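Local coordinates for flavin adenine dinucleotide synthase (Saccharomyces cerevisiae, PDB 2WSI), which catalyses the adenylation of flavin mononucleotide with ATP to form flavin adenine dinucleotide, the last step of FAD biosynthesis, at residues Pro232-Arg237 / Glu299-Ile304; Asn241-His246 / Gly290-Asp295. All coordinates share one frame; numbering follows the deposited sequence.

Contact 1. Residues Pro232-Arg237 / Glu299-Ile304; sequences PNPHLR and ERAGRI. With FAD (flavin-adenine dinucleotide), chain C.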
ATOM      1  N   PRO A 232     -13.816  11.614  -5.261  1.00 19.54           N
ATOM      2  CA  PRO A 232     -12.838  12.553  -4.714  1.00 21.44           C
ATOM      3  C   PRO A 232     -13.328  13.101  -3.382  1.00 20.84           C
ATOM      4  O   PRO A 232     -14.539  13.157  -3.131  1.00 16.00           O
ATOM      5  CB  PRO A 232     -12.764  13.653  -5.780  1.00 17.59           C
ATOM      6  CG  PRO A 232     -13.308  13.015  -7.023  1.00 29.40           C
ATOM      7  CD  PRO A 232     -14.324  12.037  -6.571  1.00 24.53           C
ATOM      8  N   ASN A 233     -12.409  13.473  -2.503  1.00 15.14           N
ATOM      9  CA  ASN A 233     -12.816  13.817  -1.147  1.00 15.80           C
ATOM     10  C   ASN A 233     -13.467  15.215  -1.126  1.00 19.40           C
ATOM     11  O   ASN A 233     -12.852  16.183  -1.562  1.00 18.80           O
ATOM     12  CB  ASN A 233     -11.617  13.766  -0.201  1.00 15.75           C
ATOM     13  CG  ASN A 233     -12.033  13.762   1.260  1.00 19.76           C
ATOM     14  OD1 ASN A 233     -12.799  14.617   1.706  1.00 18.04           O
ATOM     15  ND2 ASN A 233     -11.496  12.832   2.020  1.00 16.15           N
ATOM     16  N   PRO A 234     -14.713  15.317  -0.633  1.00 26.07           N
ATOM     17  CA  PRO A 234     -15.406  16.626  -0.686  1.00 19.85           C
ATOM     18  C   PRO A 234     -14.664  17.706   0.095  1.00 24.77           C
ATOM     19  O   PRO A 234     -14.827  18.890  -0.188  1.00 24.33           O
ATOM     20  CB  PRO A 234     -16.782  16.343  -0.055  1.00 25.40           C
ATOM     21  CG  PRO A 234     -16.650  15.044   0.687  1.00 26.56           C
ATOM     22  CD  PRO A 234     -15.525  14.262   0.008  1.00 22.09           C
ATOM     23  N   HIS A 235     -13.835  17.293   1.058  1.00 19.79           N
ATOM     24  CA  HIS A 235     -13.015  18.233   1.804  1.00 17.31           C
ATOM     25  C   HIS A 235     -11.812  18.736   1.010  1.00 22.03           C
ATOM     26  O   HIS A 235     -11.107  19.637   1.474  1.00 20.92           O
ATOM     27  CB  HIS A 235     -12.596  17.632   3.156  1.00 24.25           C
ATOM     28  CG  HIS A 235     -13.759  17.206   3.994  1.00 27.82           C
ATOM     29  ND1 HIS A 235     -14.517  18.101   4.724  1.00 25.20           N
ATOM     30  CD2 HIS A 235     -14.326  15.991   4.180  1.00 23.40           C
ATOM     31  CE1 HIS A 235     -15.489  17.449   5.339  1.00 25.25           C
ATOM     32  NE2 HIS A 235     -15.398  16.169   5.024  1.00 33.63           N
ATOM     33  N   LEU A 236     -11.599  18.197  -0.198  1.00 15.38           N
ATOM     34  CA  LEU A 236     -10.536  18.696  -1.067  1.00 20.99           C
ATOM     35  C   LEU A 236     -11.081  19.536  -2.231  1.00 24.43           C
ATOM     36  O   LEU A 236     -10.325  19.982  -3.092  1.00 22.22           O
ATOM     37  CB  LEU A 236      -9.669  17.532  -1.598  1.00 17.23           C
ATOM     38  CG  LEU A 236      -8.983  16.746  -0.466  1.00 17.20           C
ATOM     39  CD1 LEU A 236      -8.079  15.650  -1.023  1.00 14.92           C
ATOM     40  CD2 LEU A 236      -8.173  17.684   0.449  1.00 12.68           C
ATOM     41  N   ARG A 237     -12.391  19.755  -2.253  1.00 25.31           N
ATOM     42  CA  ARG A 237     -12.994  20.639  -3.252  1.00 25.97           C
ATOM     43  C   ARG A 237     -12.363  22.036  -3.130  1.00 24.83           C
ATOM     44  O   ARG A 237     -12.379  22.637  -2.067  1.00 28.83           O
ATOM     45  CB  ARG A 237     -14.498  20.694  -3.034  1.00 23.54           C
ATOM     46  CG  ARG A 237     -15.320  21.162  -4.215  1.00 35.13           C
ATOM     47  CD  ARG A 237     -16.779  20.728  -4.044  1.00 47.09           C
ATOM     48  NE  ARG A 237     -17.421  21.339  -2.875  1.00 50.83           N
ATOM     49  CZ  ARG A 237     -17.577  20.753  -1.680  1.00 53.93           C
ATOM     50  NH1 ARG A 237     -17.146  19.509  -1.447  1.00 35.79           N
ATOM     51  NH2 ARG A 237     -18.179  21.419  -0.699  1.00 58.73           N
ATOM     52  N   GLU A 299     -10.699  10.705   6.060  1.00 15.87           N
ATOM     53  CA  GLU A 299     -10.079   9.911   4.997  1.00 17.63           C
ATOM     54  C   GLU A 299     -11.105   9.215   4.112  1.00 22.10           C
ATOM     55  O   GLU A 299     -10.939   9.116   2.892  1.00 18.17           O
ATOM     56  CB  GLU A 299      -9.117   8.877   5.609  1.00 15.43           C
ATOM     57  CG  GLU A 299      -8.358   8.030   4.588  1.00 22.49           C
ATOM     58  CD  GLU A 299      -7.137   7.286   5.194  1.00 21.90           C
ATOM     59  OE1 GLU A 299      -6.780   7.566   6.346  1.00 20.47           O
ATOM     60  OE2 GLU A 299      -6.532   6.439   4.500  1.00 19.32           O
ATOM     61  N   ARG A 300     -12.176   8.722   4.713  1.00 17.41           N
ATOM     62  CA  ARG A 300     -13.145   7.965   3.944  1.00 22.14           C
ATOM     63  C   ARG A 300     -14.362   8.820   3.558  1.00 26.32           C
ATOM     64  O   ARG A 300     -15.403   8.284   3.223  1.00 24.26           O
ATOM     65  CB  ARG A 300     -13.594   6.739   4.747  1.00 27.36           C
ATOM     66  CG  ARG A 300     -12.467   5.734   4.979  1.00 32.24           C
ATOM     67  CD  ARG A 300     -12.981   4.505   5.679  1.00 39.85           C
ATOM     68  NE  ARG A 300     -13.925   3.785   4.838  1.00 47.91           N
ATOM     69  CZ  ARG A 300     -13.605   2.752   4.063  1.00 44.50           C
ATOM     70  NH1 ARG A 300     -12.360   2.297   4.027  1.00 29.26           N
ATOM     71  NH2 ARG A 300     -14.542   2.169   3.327  1.00 48.73           N
ATOM     72  N   ALA A 301     -14.210  10.140   3.583  1.00 20.52           N
ATOM     73  CA  ALA A 301     -15.356  11.033   3.369  1.00 25.37           C
ATOM     74  C   ALA A 301     -15.927  10.935   1.954  1.00 28.83           C
ATOM     75  O   ALA A 301     -17.117  11.186   1.746  1.00 31.23           O
ATOM     76  CB  ALA A 301     -15.001  12.471   3.697  1.00 23.58           C
ATOM     77  N   GLY A 302     -15.097  10.567   0.987  1.00 27.14           N
ATOM     78  CA  GLY A 302     -15.585  10.313  -0.362  1.00 27.15           C
ATOM     79  C   GLY A 302     -16.193   8.924  -0.589  1.00 32.60           C
ATOM     80  O   GLY A 302     -16.588   8.600  -1.714  1.00 28.11           O
ATOM     81  N   ARG A 303     -16.275   8.114   0.468  1.00 29.69           N
ATOM     82  CA  ARG A 303     -16.840   6.765   0.393  1.00 30.80           C
ATOM     83  C   ARG A 303     -18.312   6.661   0.866  1.00 41.45           C
ATOM     84  O   ARG A 303     -18.863   7.605   1.431  1.00 36.50           O
ATOM     85  CB  ARG A 303     -15.994   5.813   1.238  1.00 32.21           C
ATOM     86  CG  ARG A 303     -14.508   5.854   0.931  1.00 35.37           C
ATOM     87  CD  ARG A 303     -14.222   5.084  -0.326  1.00 28.65           C
ATOM     88  NE  ARG A 303     -14.677   3.699  -0.221  1.00 32.86           N
ATOM     89  CZ  ARG A 303     -13.904   2.677   0.131  1.00 34.54           C
ATOM     90  NH1 ARG A 303     -12.630   2.874   0.411  1.00 32.42           N
ATOM     91  NH2 ARG A 303     -14.402   1.449   0.199  1.00 35.54           N
ATOM     92  N   ILE A 304     -18.912   5.491   0.642  1.00 51.93           N
ATOM     93  CA  ILE A 304     -20.285   5.165   1.069  1.00 49.12           C
ATOM     94  C   ILE A 304     -21.297   5.733   0.091  1.00 48.32           C
ATOM     95  O   ILE A 304     -20.925   6.407  -0.866  1.00 54.02           O
ATOM     96  CB  ILE A 304     -20.606   5.655   2.514  1.00 55.29           C
ATOM     97  CG1 ILE A 304     -19.882   4.792   3.553  1.00 47.03           C
ATOM     98  CG2 ILE A 304     -22.114   5.633   2.791  1.00 48.55           C
ATOM     99  CD1 ILE A 304     -18.415   5.126   3.706  1.00 53.62           C
TER
HETATM  100  PA  FAD C2762      -9.891  -2.185   2.545  1.00 25.11           P
HETATM  101  O1A FAD C2762     -10.338  -1.151   1.548  1.00 25.55           O
HETATM  102  O2A FAD C2762     -10.778  -3.399   2.501  1.00 38.25           O
HETATM  103  O5B FAD C2762      -8.322  -2.577   2.409  1.00 20.66           O
HETATM  104  C5B FAD C2762      -7.695  -3.235   3.494  1.00 16.98           C
HETATM  105  C4B FAD C2762      -6.620  -4.174   2.938  1.00 15.06           C
HETATM  106  O4B FAD C2762      -7.228  -5.330   2.422  1.00 19.87           O
HETATM  107  C3B FAD C2762      -5.866  -3.548   1.782  1.00 16.45           C
HETATM  108  O3B FAD C2762      -4.752  -2.815   2.225  1.00 14.93           O
HETATM  109  C2B FAD C2762      -5.454  -4.770   0.981  1.00 12.69           C
HETATM  110  O2B FAD C2762      -4.274  -5.335   1.511  1.00 16.97           O
HETATM  111  C1B FAD C2762      -6.604  -5.714   1.211  1.00 16.42           C
HETATM  112  N9A FAD C2762      -7.566  -5.550   0.109  1.00 18.03           N
HETATM  113  C8A FAD C2762      -8.686  -4.758   0.064  1.00 23.63           C
HETATM  114  N7A FAD C2762      -9.294  -4.927  -1.142  1.00 14.64           N
HETATM  115  C5A FAD C2762      -8.545  -5.805  -1.861  1.00 19.71           C
HETATM  116  C6A FAD C2762      -8.674  -6.325  -3.132  1.00 15.26           C
HETATM  117  N6A FAD C2762      -9.698  -6.003  -3.944  1.00 15.88           N
HETATM  118  N1A FAD C2762      -7.745  -7.230  -3.556  1.00 13.01           N
HETATM  119  C2A FAD C2762      -6.686  -7.623  -2.764  1.00 15.73           C
HETATM  120  N3A FAD C2762      -6.540  -7.071  -1.512  1.00 15.74           N
HETATM  121  C4A FAD C2762      -7.479  -6.205  -1.074  1.00 16.27           C
HETATM  122  N1  FAD C2762     -12.932  -8.984   8.359  1.00 23.68           N
HETATM  123  C2  FAD C2762     -13.400  -9.658   9.457  1.00 23.88           C
HETATM  124  O2  FAD C2762     -14.313  -9.182  10.133  1.00 30.53           O
HETATM  125  N3  FAD C2762     -12.856 -10.869   9.806  1.00 26.86           N
HETATM  126  C4  FAD C2762     -11.841 -11.424   9.058  1.00 28.00           C
HETATM  127  O4  FAD C2762     -11.391 -12.511   9.435  1.00 24.47           O
HETATM  128  C4X FAD C2762     -11.359 -10.743   7.936  1.00 18.42           C
HETATM  129  N5  FAD C2762     -10.332 -11.262   7.151  1.00 21.16           N
HETATM  130  C5X FAD C2762      -9.864 -10.569   6.052  1.00 18.24           C
HETATM  131  C6  FAD C2762      -8.836 -11.080   5.259  1.00 16.27           C
HETATM  132  C7  FAD C2762      -8.404 -10.371   4.135  1.00 14.18           C
HETATM  133  C7M FAD C2762      -7.308 -10.900   3.254  1.00 16.31           C
HETATM  134  C8  FAD C2762      -8.989  -9.150   3.825  1.00 21.91           C
HETATM  135  C8M FAD C2762      -8.519  -8.364   2.637  1.00 21.95           C
HETATM  136  C9  FAD C2762     -10.001  -8.643   4.620  1.00 21.88           C
HETATM  137  C9A FAD C2762     -10.449  -9.346   5.720  1.00 23.12           C
HETATM  138  N10 FAD C2762     -11.472  -8.823   6.485  1.00 24.68           N
HETATM  139  C10 FAD C2762     -11.908  -9.509   7.602  1.00 24.87           C
HETATM  140  C1' FAD C2762     -12.064  -7.486   6.128  1.00 26.69           C
HETATM  141  C2' FAD C2762     -11.274  -6.349   6.812  1.00 21.38           C
HETATM  142  O2' FAD C2762     -11.104  -6.535   8.197  1.00 25.97           O
HETATM  143  C3' FAD C2762     -11.892  -4.973   6.580  1.00 28.60           C
HETATM  144  O3' FAD C2762     -13.081  -4.867   7.325  1.00 25.46           O
HETATM  145  C4' FAD C2762     -12.183  -4.751   5.107  1.00 29.94           C
HETATM  146  O4' FAD C2762     -11.056  -5.102   4.332  1.00 26.79           O
HETATM  147  C5' FAD C2762     -12.508  -3.281   4.842  1.00 27.30           C
HETATM  148  O5' FAD C2762     -11.601  -2.468   5.564  1.00 38.05           O
HETATM  149  P   FAD C2762     -10.983  -1.133   4.906  1.00 34.15           P
HETATM  150  O1P FAD C2762     -12.031  -0.464   4.048  1.00 31.74           O
HETATM  151  O2P FAD C2762     -10.374  -0.258   5.978  1.00 31.53           O
HETATM  152  O3P FAD C2762      -9.742  -1.551   3.994  1.00 31.54           O
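An Asx turn at N233, leading into the 3-10 segment 234-236, packs against A301 and G302 at the middle of the type I beta turn R300-R303, close to the C-terminal end of the modelled chain. The methyl of A301 points at the loop and is met by three side chains. H235 brings the edge of its imidazole, CD2 lying 3.6 Å from A301 CB and the methyl close to the ring plane. N233 OD1 approaches the same A301 CB to 3.7 Å, and P234 CD comes in at 4.1 Å from it. P234 also lies beside the peptide that follows, its CD 3.8 Å from G302 N.

N233 has CG anti to its backbone N (chi1 -165°), and OD1 takes the backbone N-H of H235 on an in-plane lone pair: H235 N to N233 OD1 is 2.9 Å, with 154° at the hydrogen. At the other branch, ND2 bonds to L298 O and to T222 OG1, so the amide is held at both ends and its rotation is fixed. An alanine here would probably leave the H235 N-H and L298 O without these partners and open a gap beside the A301 methyl.

G302 CA lies 4.1 Å from P232 O, and a side chain in that place would come up tight against the carbonyl. The same turn carries R300, one of the residues of the FAD pocket of this adenylyltransferase. R300 NH1 makes a weak hydrogen bond of 2.8 Å to FAD O1P. R300 NH2 sits above one face of the R303 guanidinium, toward its rim, while the E299 carboxylate turns to R166 and K64 in salt bridges.

Contact 2. Residues Asn241-His246 / Gly290-Asp295; sequences NNPALH and GWYLVD
L245 lies over one face of the Y292 ring while P243 works at its edge, so the tyrosine is met from two directions by one strip of loop. The leucine methyl CD1 makes the CH-pi contact, 4.3 Å from the ring centroid of Y292 and 18° off its normal, displaced toward the rim. The two side chains cross obliquely, and L245 CB adds a touch on the CE1 and OH end of the ring. CG of L245 is anti to the backbone N (chi1 180°), and chi2 of 61° sets CD1, which also meets W291 CD1 at 3.8 Å, near the indole plane, at the edge of the five-membered ring. One methyl therefore serves a face of one aromatic and the edge of another.

P243 crosses Y292 at about a right angle, its CG 3.8 Å from Y292 CB. Its carbonyl oxygen lies at the ring edge, P243 O standing 3.5 Å from Y292 CD1, near the ring plane. Farther along, H246 crosses V294 at about a right angle too, its CD2 lying 3.8 Å from V294 CG2 and equally near CG1.

The backbones themselves are joined by a water. It accepts from H246 N at 2.9 Å and donates to W291 O at 2.8 Å; a longer bond, 3.2 Å, goes to A244 O.

Behind the contact W291 packs on W203 and L207 of helix 199-209, and Y292 meets the ring of Y288. The arrangement is surface packing between two loop regions, an extended run of 243-245 laid across the aromatic side chains of the 3-10 segment 290-292 and tied to it through water.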
ATOM      1  N   ASN A 241     -12.330  24.819   0.162  1.00 34.40           N
ATOM      2  CA  ASN A 241     -11.287  24.402   1.099  1.00 31.78           C
ATOM      3  C   ASN A 241      -9.929  24.907   0.614  1.00 27.32           C
ATOM      4  O   ASN A 241      -9.706  25.016  -0.579  1.00 30.64           O
ATOM      5  CB  ASN A 241     -11.220  22.883   1.213  1.00 27.39           C
ATOM      6  CG  ASN A 241     -12.529  22.259   1.639  1.00 29.10           C
ATOM      7  OD1 ASN A 241     -12.776  22.066   2.832  1.00 28.50           O
ATOM      8  ND2 ASN A 241     -13.359  21.885   0.659  1.00 23.21           N
ATOM      9  N   ASN A 242      -9.027  25.211   1.542  1.00 28.17           N
ATOM     10  CA  ASN A 242      -7.683  25.656   1.176  1.00 29.04           C
ATOM     11  C   ASN A 242      -6.626  25.014   2.079  1.00 39.10           C
ATOM     12  O   ASN A 242      -5.972  25.696   2.870  1.00 37.73           O
ATOM     13  CB  ASN A 242      -7.582  27.182   1.259  1.00 43.14           C
ATOM     14  CG  ASN A 242      -8.420  27.880   0.204  1.00 50.51           C
ATOM     15  OD1 ASN A 242      -8.116  27.808  -0.992  1.00 59.83           O
ATOM     16  ND2 ASN A 242      -9.478  28.560   0.636  1.00 49.12           N
ATOM     17  N   PRO A 243      -6.444  23.690   1.957  1.00 32.53           N
ATOM     18  CA  PRO A 243      -5.492  23.029   2.858  1.00 25.00           C
ATOM     19  C   PRO A 243      -4.036  23.330   2.511  1.00 23.98           C
ATOM     20  O   PRO A 243      -3.677  23.500   1.346  1.00 24.81           O
ATOM     21  CB  PRO A 243      -5.810  21.545   2.670  1.00 27.49           C
ATOM     22  CG  PRO A 243      -6.313  21.442   1.276  1.00 23.63           C
ATOM     23  CD  PRO A 243      -7.002  22.765   0.954  1.00 34.84           C
ATOM     24  N   ALA A 244      -3.196  23.392   3.533  1.00 29.16           N
ATOM     25  CA  ALA A 244      -1.762  23.563   3.332  1.00 25.82           C
ATOM     26  C   ALA A 244      -1.131  22.247   2.872  1.00 21.67           C
ATOM     27  O   ALA A 244      -1.631  21.170   3.190  1.00 24.42           O
ATOM     28  CB  ALA A 244      -1.123  24.016   4.627  1.00 33.67           C
ATOM     29  N   LEU A 245      -0.030  22.331   2.141  1.00 18.06           N
ATOM     30  CA  LEU A 245       0.746  21.134   1.828  1.00 26.57           C
ATOM     31  C   LEU A 245       1.699  20.860   2.976  1.00 29.30           C
ATOM     32  O   LEU A 245       2.457  21.744   3.394  1.00 27.45           O
ATOM     33  CB  LEU A 245       1.522  21.304   0.533  1.00 23.46           C
ATOM     34  CG  LEU A 245       2.383  20.120   0.082  1.00 22.42           C
ATOM     35  CD1 LEU A 245       1.526  18.865  -0.159  1.00 17.42           C
ATOM     36  CD2 LEU A 245       3.129  20.497  -1.175  1.00 19.73           C
ATOM     37  N   HIS A 246       1.654  19.642   3.501  1.00 18.06           N
ATOM     38  CA  HIS A 246       2.498  19.294   4.641  1.00 19.44           C
ATOM     39  C   HIS A 246       3.694  18.445   4.261  1.00 16.51           C
ATOM     40  O   HIS A 246       4.486  18.088   5.138  1.00 20.27           O
ATOM     41  CB  HIS A 246       1.702  18.532   5.680  1.00 18.41           C
ATOM     42  CG  HIS A 246       0.659  19.358   6.346  1.00 28.58           C
ATOM     43  ND1 HIS A 246       0.972  20.352   7.247  1.00 35.69           N
ATOM     44  CD2 HIS A 246      -0.689  19.362   6.226  1.00 27.02           C
ATOM     45  CE1 HIS A 246      -0.143  20.929   7.660  1.00 43.75           C
ATOM     46  NE2 HIS A 246      -1.165  20.345   7.059  1.00 35.98           N
ATOM     47  N   GLY A 290      -5.045  14.030  -3.140  1.00 13.60           N
ATOM     48  CA  GLY A 290      -5.317  13.378  -1.869  1.00 13.73           C
ATOM     49  C   GLY A 290      -4.330  13.734  -0.771  1.00 12.00           C
ATOM     50  O   GLY A 290      -4.691  13.760   0.401  1.00 13.48           O
ATOM     51  N   TRP A 291      -3.079  13.979  -1.140  1.00 11.61           N
ATOM     52  CA  TRP A 291      -2.030  14.208  -0.150  1.00 14.69           C
ATOM     53  C   TRP A 291      -2.156  15.598   0.499  1.00 16.05           C
ATOM     54  O   TRP A 291      -1.346  15.986   1.344  1.00 14.14           O
ATOM     55  CB  TRP A 291      -0.624  13.989  -0.754  1.00 15.46           C
ATOM     56  CG  TRP A 291      -0.330  14.678  -2.076  1.00 13.27           C
ATOM     57  CD1 TRP A 291       0.226  15.921  -2.255  1.00 16.03           C
ATOM     58  CD2 TRP A 291      -0.508  14.130  -3.380  1.00 14.19           C
ATOM     59  NE1 TRP A 291       0.356  16.194  -3.599  1.00 11.97           N
ATOM     60  CE2 TRP A 291      -0.079  15.108  -4.311  1.00 16.73           C
ATOM     61  CE3 TRP A 291      -1.019  12.914  -3.862  1.00 19.78           C
ATOM     62  CZ2 TRP A 291      -0.137  14.906  -5.688  1.00 17.68           C
ATOM     63  CZ3 TRP A 291      -1.070  12.716  -5.240  1.00 13.10           C
ATOM     64  CH2 TRP A 291      -0.627  13.705  -6.130  1.00 18.10           C
ATOM     65  N   TYR A 292      -3.195  16.325   0.115  1.00 14.63           N
ATOM     66  CA  TYR A 292      -3.588  17.546   0.836  1.00 17.11           C
ATOM     67  C   TYR A 292      -4.529  17.240   1.994  1.00 20.95           C
ATOM     68  O   TYR A 292      -4.888  18.144   2.759  1.00 20.01           O
ATOM     69  CB  TYR A 292      -4.254  18.568  -0.106  1.00 13.88           C
ATOM     70  CG  TYR A 292      -3.248  19.365  -0.883  1.00 20.02           C
ATOM     71  CD1 TYR A 292      -2.881  20.641  -0.482  1.00 23.41           C
ATOM     72  CD2 TYR A 292      -2.633  18.825  -2.002  1.00 25.05           C
ATOM     73  CE1 TYR A 292      -1.928  21.368  -1.194  1.00 27.09           C
ATOM     74  CE2 TYR A 292      -1.685  19.545  -2.724  1.00 25.71           C
ATOM     75  CZ  TYR A 292      -1.341  20.807  -2.314  1.00 23.73           C
ATOM     76  OH  TYR A 292      -0.398  21.485  -3.030  1.00 26.86           O
ATOM     77  N   LEU A 293      -4.952  15.984   2.128  1.00  8.90           N
ATOM     78  CA  LEU A 293      -5.692  15.599   3.320  1.00 14.89           C
ATOM     79  C   LEU A 293      -4.788  14.902   4.355  1.00 21.38           C
ATOM     80  O   LEU A 293      -4.096  13.927   4.042  1.00 16.76           O
ATOM     81  CB  LEU A 293      -6.865  14.707   2.976  1.00 10.33           C
ATOM     82  CG  LEU A 293      -7.739  14.451   4.198  1.00 14.87           C
ATOM     83  CD1 LEU A 293      -8.828  15.523   4.252  1.00 24.48           C
ATOM     84  CD2 LEU A 293      -8.360  13.072   4.188  1.00 18.45           C
ATOM     85  N   VAL A 294      -4.775  15.415   5.588  1.00 12.10           N
ATOM     86  CA  VAL A 294      -4.011  14.766   6.665  1.00 11.89           C
ATOM     87  C   VAL A 294      -4.887  14.361   7.835  1.00 18.34           C
ATOM     88  O   VAL A 294      -4.427  13.689   8.748  1.00 17.10           O
ATOM     89  CB  VAL A 294      -2.850  15.622   7.208  1.00 18.01           C
ATOM     90  CG1 VAL A 294      -1.716  15.676   6.189  1.00 17.36           C
ATOM     91  CG2 VAL A 294      -3.308  17.035   7.636  1.00 19.46           C
ATOM     92  N   ASP A 295      -6.151  14.769   7.796  1.00 20.36           N
ATOM     93  CA  ASP A 295      -7.055  14.553   8.920  1.00 18.50           C
ATOM     94  C   ASP A 295      -7.630  13.167   8.773  1.00 19.60           C
ATOM     95  O   ASP A 295      -8.469  12.922   7.895  1.00 18.30           O
ATOM     96  CB  ASP A 295      -8.148  15.634   8.920  1.00 25.39           C
ATOM     97  CG  ASP A 295      -9.168  15.427  10.015  1.00 35.46           C
ATOM     98  OD1 ASP A 295      -9.003  14.449  10.771  1.00 25.26           O
ATOM     99  OD2 ASP A 295     -10.136  16.227  10.109  1.00 30.38           O
TER
HETATM  100  O   HOH W   1      -0.717  18.061   3.103  1.00 15.84           O

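How the contacts relate
Both segments of contact 2 fall in sequence between the two of contact 1, and the two centres lie 12 Å apart on the same side of the chain's centre. They touch directly: L236 CD1 packs 3.7 Å from G290 CA, and E299 CA lies 3.7 Å from L293 CD2. R237 O accepts a hydrogen bond from N241 ND2, tying 232-237 to 241-246. Y288 bridges them again, pairing its backbone with L236 and its ring with Y292. Their relation to FAD differs: contact 1 holds R300 of the pocket, whereas contact 2 holds no residue known to bind FAD and sits at the surface.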